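Local structure of TagI restriction endonuclease (Thermocrispum agreste, 6GHS) at residues I66-G71 with V146-L151; C210-I215 with L247-N252; F7-G12 with Y122-L127; I230-R235 with I295-S300; A196-N201 with D241-M246. The protein probably cleaves DNA that carries 5-methylcytosine or 5-hydroxymethylcytosine, combining an SRA domain that recognises the modified base with an HNH nuclease domain. All blocks are in the same frame, centred on the assembly; numbering follows the deposited sequence.

Contact 1: I66-G71 with V146-L151; sequences IYTGHG and VCQFQL
Gln148 and Thr68 are cross-strand neighbours, a non-hydrogen-bonded pair, and their side chains run alongside each other on one face of the sheet. The Gln148 chain is extended at chi2 (-178°), and the twist of the amide turns NE2 toward Thr68 OG1, a weak hydrogen bond of 3.4 Å. The same NE2 sits 3.6 Å from Ile66 CG2, whose side chain crosses the amide obliquely. The stronger polar partners lie nearby: Asp58 for Thr68 OG1, Trp134, and Lys236 of the second subunit, for Gln148 OE1. An alanine at Gln148 would probably loosen this row of side chains and cost Trp134 and that lysine an acceptor. On the other face, Tyr67 CB rests on Leu151 CD1 at 3.9 Å. Backbone hydrogen bonds join Tyr67 and Phe149 in both directions, and Gly69 N donates to Cys147 O at 2.9 Å. The pair belongs to the curved sheet of the SRA domain. Strand 122-137 flanks strand 145-153, and helix 89-100 packs on Tyr67 and Phe149 through Leu94.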
# COMPACT_ATOMS: atom_id res chain seq x y z
N ILE A 66 -20.42 -1.90 2.05
CA ILE A 66 -20.31 -2.75 3.22
C ILE A 66 -21.09 -4.02 2.89
O ILE A 66 -22.32 -4.00 2.93
CB ILE A 66 -20.87 -2.08 4.50
CG1 ILE A 66 -20.36 -0.65 4.65
CG2 ILE A 66 -20.51 -2.88 5.74
CD1 ILE A 66 -18.87 -0.50 4.43
N TYR A 67 -20.38 -5.10 2.55
CA TYR A 67 -21.00 -6.39 2.22
C TYR A 67 -20.99 -7.31 3.42
O TYR A 67 -19.97 -7.43 4.08
CB TYR A 67 -20.27 -7.06 1.06
CG TYR A 67 -20.97 -8.28 0.49
CD1 TYR A 67 -22.21 -8.16 -0.14
CD2 TYR A 67 -20.39 -9.54 0.57
CE1 TYR A 67 -22.86 -9.27 -0.66
CE2 TYR A 67 -21.04 -10.66 0.04
CZ TYR A 67 -22.27 -10.52 -0.57
OH TYR A 67 -22.93 -11.61 -1.09
N THR A 68 -22.11 -7.97 3.68
CA THR A 68 -22.24 -8.93 4.77
C THR A 68 -22.12 -10.35 4.24
O THR A 68 -22.65 -10.67 3.18
CB THR A 68 -23.57 -8.76 5.52
OG1 THR A 68 -23.81 -7.36 5.75
CG2 THR A 68 -23.54 -9.49 6.87
N GLY A 69 -21.44 -11.19 5.00
CA GLY A 69 -21.01 -12.49 4.53
C GLY A 69 -22.05 -13.58 4.58
O GLY A 69 -23.22 -13.32 4.81
N HIS A 70 -21.59 -14.79 4.36
CA HIS A 70 -22.43 -15.96 4.28
C HIS A 70 -22.34 -16.80 5.55
O HIS A 70 -21.31 -16.81 6.22
CB HIS A 70 -22.01 -16.80 3.07
CG HIS A 70 -22.91 -17.96 2.82
ND1 HIS A 70 -22.66 -19.21 3.34
CD2 HIS A 70 -24.09 -18.05 2.16
CE1 HIS A 70 -23.63 -20.03 2.99
NE2 HIS A 70 -24.52 -19.35 2.28
N GLY A 71 -23.44 -17.48 5.89
CA GLY A 71 -23.47 -18.48 6.96
C GLY A 71 -24.50 -18.23 8.06
O GLY A 71 -24.92 -17.09 8.29
N VAL A 146 -22.06 -11.46 12.61
CA VAL A 146 -21.84 -11.64 11.18
C VAL A 146 -20.50 -11.05 10.77
O VAL A 146 -19.98 -10.14 11.41
CB VAL A 146 -22.94 -11.00 10.31
CG1 VAL A 146 -24.23 -11.79 10.44
CG2 VAL A 146 -23.16 -9.52 10.65
N CYS A 147 -19.98 -11.59 9.67
CA CYS A 147 -18.76 -11.13 9.06
C CYS A 147 -19.07 -10.01 8.06
O CYS A 147 -20.06 -10.10 7.36
CB CYS A 147 -18.14 -12.30 8.33
SG CYS A 147 -16.44 -11.99 7.87
N GLN A 148 -18.23 -8.99 7.98
CA GLN A 148 -18.47 -7.89 7.04
C GLN A 148 -17.21 -7.42 6.34
O GLN A 148 -16.11 -7.53 6.86
CB GLN A 148 -19.13 -6.71 7.75
CG GLN A 148 -20.64 -6.78 7.75
CD GLN A 148 -21.28 -5.58 8.42
OE1 GLN A 148 -20.78 -5.06 9.42
NE2 GLN A 148 -22.40 -5.13 7.86
N PHE A 149 -17.39 -6.88 5.14
CA PHE A 149 -16.28 -6.47 4.29
C PHE A 149 -16.52 -5.05 3.80
O PHE A 149 -17.66 -4.63 3.64
CB PHE A 149 -16.14 -7.44 3.11
CG PHE A 149 -15.98 -8.88 3.52
CD1 PHE A 149 -17.09 -9.66 3.79
CD2 PHE A 149 -14.71 -9.43 3.68
CE1 PHE A 149 -16.93 -10.98 4.19
CE2 PHE A 149 -14.55 -10.75 4.09
CZ PHE A 149 -15.66 -11.52 4.34
N GLN A 150 -15.42 -4.32 3.60
CA GLN A 150 -15.46 -3.02 2.95
C GLN A 150 -14.88 -3.14 1.53
O GLN A 150 -13.73 -3.55 1.37
CB GLN A 150 -14.67 -2.02 3.76
CG GLN A 150 -14.92 -0.58 3.36
CD GLN A 150 -14.02 0.39 4.10
OE1 GLN A 150 -12.90 0.04 4.48
NE2 GLN A 150 -14.51 1.60 4.30
N LEU A 151 -15.69 -2.79 0.52
CA LEU A 151 -15.25 -2.84 -0.88
C LEU A 151 -15.26 -1.44 -1.50
O LEU A 151 -16.18 -0.67 -1.29
CB LEU A 151 -16.12 -3.80 -1.71
CG LEU A 151 -15.94 -5.28 -1.35
CD1 LEU A 151 -16.84 -5.67 -0.19
CD2 LEU A 151 -16.23 -6.18 -2.53

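Contact 2: C210-I215 with L247-N252; sequences CQVCGI and LCLCPN. With ZN (zinc ion), chain B.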
# COMPACT_ATOMS: atom_id res chain seq x y z
N CYS A 210 8.98 -16.03 4.57
CA CYS A 210 9.94 -15.05 4.11
C CYS A 210 11.23 -15.74 3.75
O CYS A 210 11.78 -16.51 4.55
CB CYS A 210 10.21 -14.01 5.19
SG CYS A 210 11.28 -12.70 4.59
N GLN A 211 11.71 -15.44 2.55
CA GLN A 211 12.97 -16.00 2.08
C GLN A 211 14.19 -15.45 2.85
O GLN A 211 15.26 -16.05 2.82
CB GLN A 211 13.12 -15.80 0.57
CG GLN A 211 12.10 -16.59 -0.24
CD GLN A 211 12.36 -16.57 -1.75
OE1 GLN A 211 11.53 -16.10 -2.52
NE2 GLN A 211 13.52 -17.10 -2.16
N VAL A 212 14.02 -14.35 3.57
CA VAL A 212 15.11 -13.76 4.35
C VAL A 212 15.12 -14.19 5.81
O VAL A 212 16.13 -14.69 6.28
CB VAL A 212 15.07 -12.22 4.26
CG1 VAL A 212 16.17 -11.62 5.12
CG2 VAL A 212 15.18 -11.78 2.80
N CYS A 213 14.00 -13.97 6.53
CA CYS A 213 13.92 -14.20 7.99
C CYS A 213 13.18 -15.47 8.41
O CYS A 213 13.11 -15.80 9.60
CB CYS A 213 13.32 -12.97 8.72
SG CYS A 213 11.56 -12.71 8.45
N GLY A 214 12.60 -16.18 7.44
CA GLY A 214 11.98 -17.46 7.72
C GLY A 214 10.55 -17.46 8.23
O GLY A 214 9.91 -18.51 8.20
N ILE A 215 10.01 -16.32 8.68
CA ILE A 215 8.70 -16.36 9.32
C ILE A 215 7.56 -16.34 8.35
O ILE A 215 7.67 -15.85 7.24
CB ILE A 215 8.44 -15.27 10.37
CG1 ILE A 215 8.38 -13.87 9.77
CG2 ILE A 215 9.49 -15.34 11.47
CD1 ILE A 215 7.68 -12.90 10.70
N LEU A 247 10.60 -12.50 -4.99
CA LEU A 247 10.84 -13.19 -3.72
C LEU A 247 9.61 -13.11 -2.84
O LEU A 247 8.95 -12.08 -2.78
CB LEU A 247 11.99 -12.54 -2.95
CG LEU A 247 13.35 -12.38 -3.63
CD1 LEU A 247 14.16 -11.32 -2.89
CD2 LEU A 247 14.08 -13.70 -3.68
N CYS A 248 9.30 -14.20 -2.14
CA CYS A 248 8.31 -14.18 -1.06
C CYS A 248 8.98 -13.62 0.21
O CYS A 248 9.95 -14.19 0.70
CB CYS A 248 7.79 -15.59 -0.81
SG CYS A 248 6.63 -15.76 0.56
N LEU A 249 8.45 -12.52 0.73
CA LEU A 249 9.00 -11.84 1.91
C LEU A 249 7.93 -11.40 2.91
O LEU A 249 6.81 -11.11 2.52
CB LEU A 249 9.72 -10.57 1.50
CG LEU A 249 10.85 -10.67 0.49
CD1 LEU A 249 11.34 -9.26 0.18
CD2 LEU A 249 11.98 -11.52 1.04
N CYS A 250 8.32 -11.27 4.18
CA CYS A 250 7.45 -10.69 5.19
C CYS A 250 7.41 -9.19 4.92
O CYS A 250 8.31 -8.67 4.26
CB CYS A 250 7.95 -10.95 6.61
SG CYS A 250 9.60 -10.32 6.90
N PRO A 251 6.38 -8.50 5.41
CA PRO A 251 6.28 -7.05 5.18
C PRO A 251 7.49 -6.22 5.59
O PRO A 251 7.84 -5.30 4.86
CB PRO A 251 5.08 -6.65 6.00
CG PRO A 251 4.21 -7.85 5.93
CD PRO A 251 5.11 -9.05 5.93
N ASN A 252 8.13 -6.57 6.72
CA ASN A 252 9.34 -5.86 7.21
C ASN A 252 10.50 -6.01 6.23
O ASN A 252 11.11 -5.01 5.85
CB ASN A 252 9.80 -6.34 8.61
CG ASN A 252 8.88 -5.87 9.74
OD1 ASN A 252 7.82 -5.31 9.50
ND2 ASN A 252 9.29 -6.13 10.97
ZN ZN B . 11.38 -11.69 6.79
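The tight part centres on Cys210 SG, which binds zinc at 2.4 Å and accepts three backbone N-H groups. Cys250 N reaches it at 3.3 Å, nearly straight (165°). Val212 N and Cys213 N come from its own loop. These bonds would probably damp the negative charge of the thiolate. Gln211 doubles as a clamp on strand 246-249: its N donates to Cys248 O at 2.8 Å, and its OE1 takes Cys248 N on a lone pair at 3.0 Å. Gln211 NE2 turns to Arg283 O. This is probably a structural zinc site of the HNH domain, a CxxC turn joined by Cys250 at the N-cap of helix 251-258, with Asp253 as fourth ligand. The Cys213 and Ile215 side is looser. Cys213 SG binds zinc at 2.0 Å, but the residue is exposed and meets the other segment mainly through the metal and Cys250 SG. Ile215 CG1 only grazes Cys250 CB at 4.3 Å, and Asn252 of the second subunit packs against this pair.

Contact 3: F7-G12 with Y122-L127; sequences FGHIPG and YRYDGL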
# COMPACT_ATOMS: atom_id res chain seq x y z
N PHE A 7 -10.01 -13.89 -11.90
CA PHE A 7 -10.03 -12.59 -11.29
C PHE A 7 -9.83 -11.55 -12.36
O PHE A 7 -8.96 -11.69 -13.22
CB PHE A 7 -8.93 -12.48 -10.25
CG PHE A 7 -9.01 -13.53 -9.18
CD1 PHE A 7 -9.82 -13.34 -8.06
CD2 PHE A 7 -8.31 -14.73 -9.30
CE1 PHE A 7 -9.90 -14.31 -7.09
CE2 PHE A 7 -8.39 -15.71 -8.33
CZ PHE A 7 -9.19 -15.50 -7.22
N GLY A 8 -10.64 -10.50 -12.28
CA GLY A 8 -10.58 -9.38 -13.21
C GLY A 8 -11.80 -9.40 -14.10
O GLY A 8 -12.77 -10.11 -13.84
N HIS A 9 -11.74 -8.60 -15.16
CA HIS A 9 -12.81 -8.55 -16.15
C HIS A 9 -12.86 -9.88 -16.90
O HIS A 9 -11.86 -10.60 -16.98
CB HIS A 9 -12.61 -7.38 -17.11
CG HIS A 9 -12.88 -6.04 -16.49
ND1 HIS A 9 -14.05 -5.76 -15.81
CD2 HIS A 9 -12.16 -4.89 -16.48
CE1 HIS A 9 -14.02 -4.50 -15.40
NE2 HIS A 9 -12.89 -3.96 -15.79
N ILE A 10 -14.06 -10.21 -17.40
CA ILE A 10 -14.29 -11.41 -18.21
C ILE A 10 -14.39 -10.98 -19.68
O ILE A 10 -15.13 -10.04 -20.00
CB ILE A 10 -15.57 -12.16 -17.77
CG1 ILE A 10 -15.41 -12.72 -16.35
CG2 ILE A 10 -15.90 -13.29 -18.74
CD1 ILE A 10 -14.31 -13.76 -16.19
N PRO A 11 -13.63 -11.67 -20.57
CA PRO A 11 -13.73 -11.38 -22.00
C PRO A 11 -15.17 -11.44 -22.53
O PRO A 11 -15.87 -12.45 -22.34
CB PRO A 11 -12.85 -12.47 -22.64
CG PRO A 11 -11.86 -12.82 -21.60
CD PRO A 11 -12.56 -12.66 -20.29
N GLY A 12 -15.61 -10.35 -23.15
CA GLY A 12 -16.93 -10.27 -23.77
C GLY A 12 -17.99 -9.58 -22.93
O GLY A 12 -19.05 -9.23 -23.44
N TYR A 122 -29.99 -8.11 -13.62
CA TYR A 122 -28.70 -8.03 -12.93
C TYR A 122 -27.70 -7.29 -13.82
O TYR A 122 -27.49 -7.70 -14.96
CB TYR A 122 -28.14 -9.43 -12.66
CG TYR A 122 -28.84 -10.19 -11.58
CD1 TYR A 122 -29.87 -11.07 -11.88
CD2 TYR A 122 -28.48 -10.05 -10.25
CE1 TYR A 122 -30.52 -11.78 -10.89
CE2 TYR A 122 -29.12 -10.76 -9.24
CZ TYR A 122 -30.14 -11.63 -9.57
OH TYR A 122 -30.79 -12.34 -8.59
N ARG A 123 -27.09 -6.22 -13.31
CA ARG A 123 -26.02 -5.51 -14.02
C ARG A 123 -24.65 -5.87 -13.42
O ARG A 123 -24.51 -6.02 -12.20
CB ARG A 123 -26.25 -3.99 -13.97
CG ARG A 123 -25.27 -3.17 -14.82
CD ARG A 123 -25.40 -1.66 -14.65
NE ARG A 123 -25.57 -1.22 -13.26
CZ ARG A 123 -26.73 -0.86 -12.69
NH1 ARG A 123 -27.88 -0.86 -13.37
NH2 ARG A 123 -26.74 -0.49 -11.41
N TYR A 124 -23.64 -5.99 -14.28
CA TYR A 124 -22.26 -6.14 -13.83
C TYR A 124 -21.65 -4.74 -13.68
O TYR A 124 -21.47 -4.05 -14.68
CB TYR A 124 -21.46 -6.98 -14.82
CG TYR A 124 -19.95 -6.91 -14.62
CD1 TYR A 124 -19.38 -7.14 -13.37
CD2 TYR A 124 -19.11 -6.62 -15.68
CE1 TYR A 124 -18.01 -7.07 -13.18
CE2 TYR A 124 -17.74 -6.55 -15.50
CZ TYR A 124 -17.19 -6.77 -14.25
OH TYR A 124 -15.83 -6.70 -14.09
N ASP A 125 -21.31 -4.33 -12.45
CA ASP A 125 -20.78 -2.98 -12.18
C ASP A 125 -19.26 -2.90 -12.01
O ASP A 125 -18.76 -2.00 -11.33
CB ASP A 125 -21.48 -2.39 -10.94
CG ASP A 125 -22.94 -2.13 -11.18
OD1 ASP A 125 -23.50 -2.71 -12.13
OD2 ASP A 125 -23.55 -1.35 -10.41
N GLY A 126 -18.52 -3.79 -12.65
CA GLY A 126 -17.04 -3.74 -12.62
C GLY A 126 -16.35 -4.22 -11.35
O GLY A 126 -16.98 -4.76 -10.44
N LEU A 127 -15.04 -4.00 -11.30
CA LEU A 127 -14.19 -4.52 -10.24
C LEU A 127 -14.10 -3.60 -9.02
O LEU A 127 -13.98 -2.37 -9.15
CB LEU A 127 -12.79 -4.77 -10.78
CG LEU A 127 -12.62 -5.55 -12.09
CD1 LEU A 127 -11.19 -5.43 -12.59
CD2 LEU A 127 -13.01 -7.01 -11.92
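The first torsions send the rings toward each other, and the ring rotations set them rim to rim. Tyr124 has CG anti to the backbone N (chi1 166°), which sends its ring out toward the N-terminal loop. His9 has CG anti to the carbonyl carbon (chi1 -72°), and its imidazole swings toward the strand. The ring planes stand at 82°, neither lying over the other. Their contact is a hydrogen bond of 2.6 Å between His9 ND1 and Tyr124 OH, and ND1 lies in the plane of the phenol ring. Leu127 covers one face of the imidazole. Its CD1 stands 4.0 Å from the ring centroid, almost on the normal, as a CH-pi contact. Its other methyl, CD2, presses on the backbone of Gly8, 3.5 Å from Gly8 C. The strand turns at Asp125 and Gly126, and this places Gly126 N over one face of the Tyr124 ring, near its rim. The contact ties the N-terminal loop of the SRA domain to the start of strand 122-137. Arg105 on strand 104-109 holds Gly8 O and touches both Tyr124 and Leu127. The imidazole is thus fixed in two ways: its ND1 and the phenol OH share one hydrogen bond in which either could be the donor, and a methyl of Leu127 lies over its face.

Contact 4: I230-R235 with I295-S300; sequences IRPLGR and IRYHRS
This is a partly buried loop-to-helix contact, held by a cation-pi stack and apolar packing. It lies in the HNH nuclease half, where the loop after strand 223-229 of the beta-beta-alpha fold meets helix 292-299. Arg231 runs extended from CG to NE and passes obliquely over one face of the Tyr297 ring. Its CG lies over that face as a CH-pi contact, 4.0 Å from the centroid. Its guanidinium then lies nearly flat on the ring, planes 19° apart, with CZ 4.1 Å from the centroid and off-centre. An alanine here removes the stack and would probably leave Tyr297 less firmly held. The Tyr297 hydroxyl is hydrogen-bonded to His237 ND1, so the ring is anchored at its tip as well. Deeper in, Ile230 CG2 packs on His298 CB at 3.9 Å and on Ile295 CA. His298 itself stacks on Phe257 and is hydrogen-bonded to its carbonyl through NE2. Its CD2 lies 3.5 Å from Ile230 O.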
# COMPACT_ATOMS: atom_id res chain seq x y z
N ILE A 230 12.40 -8.34 -7.81
CA ILE A 230 13.81 -8.14 -7.51
C ILE A 230 14.29 -6.97 -8.35
O ILE A 230 14.76 -5.96 -7.81
CB ILE A 230 14.62 -9.43 -7.77
CG1 ILE A 230 14.00 -10.61 -7.00
CG2 ILE A 230 16.07 -9.25 -7.37
CD1 ILE A 230 14.71 -11.93 -7.16
N ARG A 231 14.16 -7.09 -9.67
CA ARG A 231 14.37 -5.96 -10.58
C ARG A 231 13.03 -5.29 -10.83
O ARG A 231 12.16 -5.90 -11.44
CB ARG A 231 14.94 -6.44 -11.90
CG ARG A 231 15.09 -5.34 -12.93
CD ARG A 231 15.62 -5.89 -14.23
NE ARG A 231 15.95 -4.81 -15.15
CZ ARG A 231 16.67 -4.96 -16.26
NH1 ARG A 231 17.12 -6.15 -16.63
NH2 ARG A 231 16.92 -3.89 -17.02
N PRO A 232 12.87 -4.02 -10.40
CA PRO A 232 11.52 -3.42 -10.41
C PRO A 232 10.88 -3.34 -11.79
O PRO A 232 11.58 -3.36 -12.80
CB PRO A 232 11.74 -2.01 -9.84
CG PRO A 232 13.08 -2.04 -9.19
CD PRO A 232 13.88 -3.06 -9.93
N LEU A 233 9.56 -3.26 -11.80
CA LEU A 233 8.81 -3.18 -13.04
C LEU A 233 8.79 -1.74 -13.55
O LEU A 233 9.11 -0.81 -12.80
CB LEU A 233 7.38 -3.67 -12.81
CG LEU A 233 7.19 -5.05 -12.19
CD1 LEU A 233 5.71 -5.33 -11.97
CD2 LEU A 233 7.81 -6.13 -13.06
N GLY A 234 8.43 -1.55 -14.82
CA GLY A 234 8.12 -0.23 -15.36
C GLY A 234 9.14 0.38 -16.29
O GLY A 234 10.13 -0.26 -16.65
N ARG A 235 8.89 1.63 -16.66
CA ARG A 235 9.60 2.32 -17.75
C ARG A 235 11.11 2.37 -17.60
O ARG A 235 11.82 2.06 -18.54
CB ARG A 235 9.08 3.74 -17.96
CG ARG A 235 7.96 3.86 -18.97
CD ARG A 235 7.32 5.23 -18.91
NE ARG A 235 6.05 5.28 -19.64
CZ ARG A 235 4.92 5.85 -19.21
NH1 ARG A 235 4.82 6.43 -18.01
NH2 ARG A 235 3.84 5.82 -20.00
N ILE A 295 19.13 -10.31 -9.70
CA ILE A 295 19.82 -10.08 -8.44
C ILE A 295 20.93 -9.04 -8.61
O ILE A 295 20.99 -8.08 -7.86
CB ILE A 295 20.38 -11.38 -7.82
CG1 ILE A 295 19.19 -12.23 -7.33
CG2 ILE A 295 21.38 -11.08 -6.70
CD1 ILE A 295 19.55 -13.37 -6.39
N ARG A 296 21.79 -9.25 -9.60
CA ARG A 296 22.86 -8.29 -9.91
C ARG A 296 22.34 -6.89 -10.13
O ARG A 296 22.95 -5.94 -9.67
CB ARG A 296 23.66 -8.73 -11.14
CG ARG A 296 24.84 -9.64 -10.82
CD ARG A 296 25.35 -10.33 -12.07
NE ARG A 296 26.01 -11.57 -11.70
CZ ARG A 296 25.89 -12.74 -12.34
NH1 ARG A 296 25.12 -12.87 -13.43
NH2 ARG A 296 26.56 -13.79 -11.88
N TYR A 297 21.22 -6.77 -10.85
CA TYR A 297 20.59 -5.46 -11.14
C TYR A 297 20.17 -4.73 -9.87
O TYR A 297 20.45 -3.55 -9.69
CB TYR A 297 19.38 -5.60 -12.08
CG TYR A 297 18.87 -4.28 -12.61
CD1 TYR A 297 18.07 -3.45 -11.81
CD2 TYR A 297 19.19 -3.84 -13.90
CE1 TYR A 297 17.61 -2.23 -12.28
CE2 TYR A 297 18.73 -2.62 -14.39
CZ TYR A 297 17.94 -1.81 -13.57
OH TYR A 297 17.46 -0.59 -14.02
N HIS A 298 19.48 -5.46 -9.00
CA HIS A 298 19.04 -4.92 -7.72
C HIS A 298 20.20 -4.46 -6.86
O HIS A 298 20.14 -3.40 -6.27
CB HIS A 298 18.22 -5.97 -6.95
CG HIS A 298 17.82 -5.55 -5.57
ND1 HIS A 298 18.57 -5.86 -4.46
CD2 HIS A 298 16.75 -4.85 -5.13
CE1 HIS A 298 17.97 -5.38 -3.39
NE2 HIS A 298 16.87 -4.77 -3.77
N ARG A 299 21.23 -5.29 -6.78
CA ARG A 299 22.47 -4.96 -6.07
C ARG A 299 23.07 -3.64 -6.60
O ARG A 299 23.59 -2.82 -5.85
CB ARG A 299 23.48 -6.10 -6.22
CG ARG A 299 24.51 -6.18 -5.11
CD ARG A 299 25.65 -7.10 -5.49
NE ARG A 299 25.20 -8.48 -5.69
CZ ARG A 299 25.59 -9.30 -6.68
NH1 ARG A 299 26.44 -8.91 -7.63
NH2 ARG A 299 25.08 -10.52 -6.73
N SER A 300 22.95 -3.45 -7.91
CA SER A 300 23.49 -2.29 -8.59
C SER A 300 22.68 -1.00 -8.45
O SER A 300 23.05 -0.00 -9.05
CB SER A 300 23.72 -2.63 -10.08
OG SER A 300 24.84 -3.50 -10.23

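Contact 5: A196-N201 with D241-M246; sequences AQVVKN and DVESNM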
# COMPACT_ATOMS: atom_id res chain seq x y z
N ALA A 196 -1.50 -12.23 -11.42
CA ALA A 196 -1.86 -12.90 -10.18
C ALA A 196 -1.19 -14.26 -10.04
O ALA A 196 -0.75 -14.64 -8.94
CB ALA A 196 -3.37 -13.07 -10.11
N GLN A 197 -1.12 -14.99 -11.16
CA GLN A 197 -0.52 -16.33 -11.21
C GLN A 197 0.92 -16.38 -10.69
O GLN A 197 1.32 -17.34 -10.02
CB GLN A 197 -0.58 -16.90 -12.65
CG GLN A 197 -1.78 -17.81 -12.93
CD GLN A 197 -1.62 -19.19 -12.32
OE1 GLN A 197 -2.23 -19.51 -11.29
NE2 GLN A 197 -0.77 -20.02 -12.93
N VAL A 198 1.68 -15.33 -11.01
CA VAL A 198 3.11 -15.26 -10.69
C VAL A 198 3.29 -15.24 -9.17
O VAL A 198 4.06 -16.05 -8.62
CB VAL A 198 3.75 -14.01 -11.36
CG1 VAL A 198 5.19 -13.81 -10.91
CG2 VAL A 198 3.73 -14.15 -12.88
N VAL A 199 2.55 -14.34 -8.53
CA VAL A 199 2.55 -14.15 -7.08
C VAL A 199 2.13 -15.45 -6.40
O VAL A 199 2.84 -15.97 -5.52
CB VAL A 199 1.56 -13.03 -6.64
CG1 VAL A 199 1.75 -12.67 -5.18
CG2 VAL A 199 1.73 -11.78 -7.49
N LYS A 200 0.99 -15.98 -6.85
CA LYS A 200 0.40 -17.20 -6.30
C LYS A 200 1.35 -18.40 -6.34
O LYS A 200 1.36 -19.19 -5.41
CB LYS A 200 -0.90 -17.53 -7.04
CG LYS A 200 -1.82 -18.45 -6.26
CD LYS A 200 -2.87 -19.13 -7.14
CE LYS A 200 -3.70 -20.12 -6.33
NZ LYS A 200 -4.84 -20.70 -7.11
N ASN A 201 2.13 -18.53 -7.41
CA ASN A 201 3.14 -19.61 -7.52
C ASN A 201 4.23 -19.47 -6.47
O ASN A 201 4.56 -20.43 -5.76
CB ASN A 201 3.83 -19.60 -8.90
CG ASN A 201 2.99 -20.23 -10.00
OD1 ASN A 201 2.19 -21.14 -9.75
ND2 ASN A 201 3.19 -19.77 -11.23
N ASP A 241 7.60 -9.38 -15.11
CA ASP A 241 6.69 -9.85 -14.07
C ASP A 241 6.65 -11.38 -14.13
O ASP A 241 5.72 -11.96 -14.68
CB ASP A 241 5.30 -9.23 -14.24
CG ASP A 241 4.33 -9.61 -13.12
OD1 ASP A 241 4.77 -9.94 -11.99
OD2 ASP A 241 3.12 -9.55 -13.39
N VAL A 242 7.69 -12.00 -13.58
CA VAL A 242 7.79 -13.46 -13.56
C VAL A 242 8.40 -14.02 -12.28
O VAL A 242 9.14 -13.34 -11.56
CB VAL A 242 8.60 -14.01 -14.77
CG1 VAL A 242 7.84 -13.78 -16.07
CG2 VAL A 242 10.00 -13.38 -14.83
N GLU A 243 8.14 -15.31 -12.07
CA GLU A 243 8.50 -16.03 -10.85
C GLU A 243 9.98 -15.89 -10.54
O GLU A 243 10.36 -15.82 -9.37
CB GLU A 243 8.16 -17.53 -10.98
CG GLU A 243 6.66 -17.86 -11.06
CD GLU A 243 6.02 -17.68 -12.45
OE1 GLU A 243 6.69 -17.26 -13.43
OE2 GLU A 243 4.80 -17.95 -12.55
N SER A 244 10.81 -15.84 -11.58
CA SER A 244 12.27 -15.72 -11.44
C SER A 244 12.76 -14.32 -11.00
O SER A 244 13.91 -14.17 -10.55
CB SER A 244 12.95 -16.12 -12.76
OG SER A 244 12.35 -15.47 -13.86
N ASN A 245 11.89 -13.31 -11.11
CA ASN A 245 12.19 -11.95 -10.71
C ASN A 245 11.34 -11.56 -9.49
O ASN A 245 10.81 -10.46 -9.42
CB ASN A 245 11.91 -11.05 -11.90
CG ASN A 245 12.26 -9.60 -11.65
OD1 ASN A 245 13.16 -9.28 -10.88
ND2 ASN A 245 11.53 -8.70 -12.30
N MET A 246 11.21 -12.47 -8.53
CA MET A 246 10.33 -12.26 -7.38
C MET A 246 10.76 -13.08 -6.18
O MET A 246 11.21 -14.21 -6.34
CB MET A 246 8.90 -12.64 -7.75
CG MET A 246 7.93 -12.46 -6.60
SD MET A 246 6.22 -12.50 -7.13
CE MET A 246 6.10 -10.96 -8.04
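Val198 has the most surface buried here. Its two methyls rest on the backbone of Asp241 to Glu243. CG1, anti to the backbone N, meets Val242 C and Glu243 N, both at 3.5 Å, and CG2 lies 3.5 Å from Asp241 O. Glu243 comes next. Its chain bends at chi2 (81°), which carries the carboxylate back over the helix. There OE2 accepts Asn201 ND2 at 2.8 Å with its anti lone pair, and it lies in the plane of the Asn201 amide. The Glu243 side chain also touches Val202 and Trp205 further along the helix. Helix 196-206 packs from outside the beta-beta-alpha motif of the HNH domain on the loop joining strands 223-229 and 246-249; the motif's own helix is 251-258. Met246, at the start of strand 246-249, points toward the helix. Its SD rests 4.0 Å from Val199 CA and 4.1 Å from Val198 CG1. Asp241 OD2 accepts Ser195 N, just before the helix, and OD1 accepts His229 NE2 of strand 223-229.

In the fold
Contacts 1 and 3 belong to the SRA half, their centres 20 Å apart, and share its sheet through strands 122-137 and 145-153. Contacts 2, 4 and 5 belong to the nuclease half and touch one another. The centre of contact 5 is 15 Å from those of contacts 2 and 4. Asn245 joins contacts 4 and 5 by accepting Arg231 N, and Leu247 joins contact 2 to Ile230. A bound sodium is near all three, about 6 Å from the Pro232 side chain and about 8 Å from those of Met246 and Leu249. The zinc of contact 2 lies about 14 Å from the side chains of Met246 and His298. Nearest atoms of contacts 3 and 5 are about 5 Å apart.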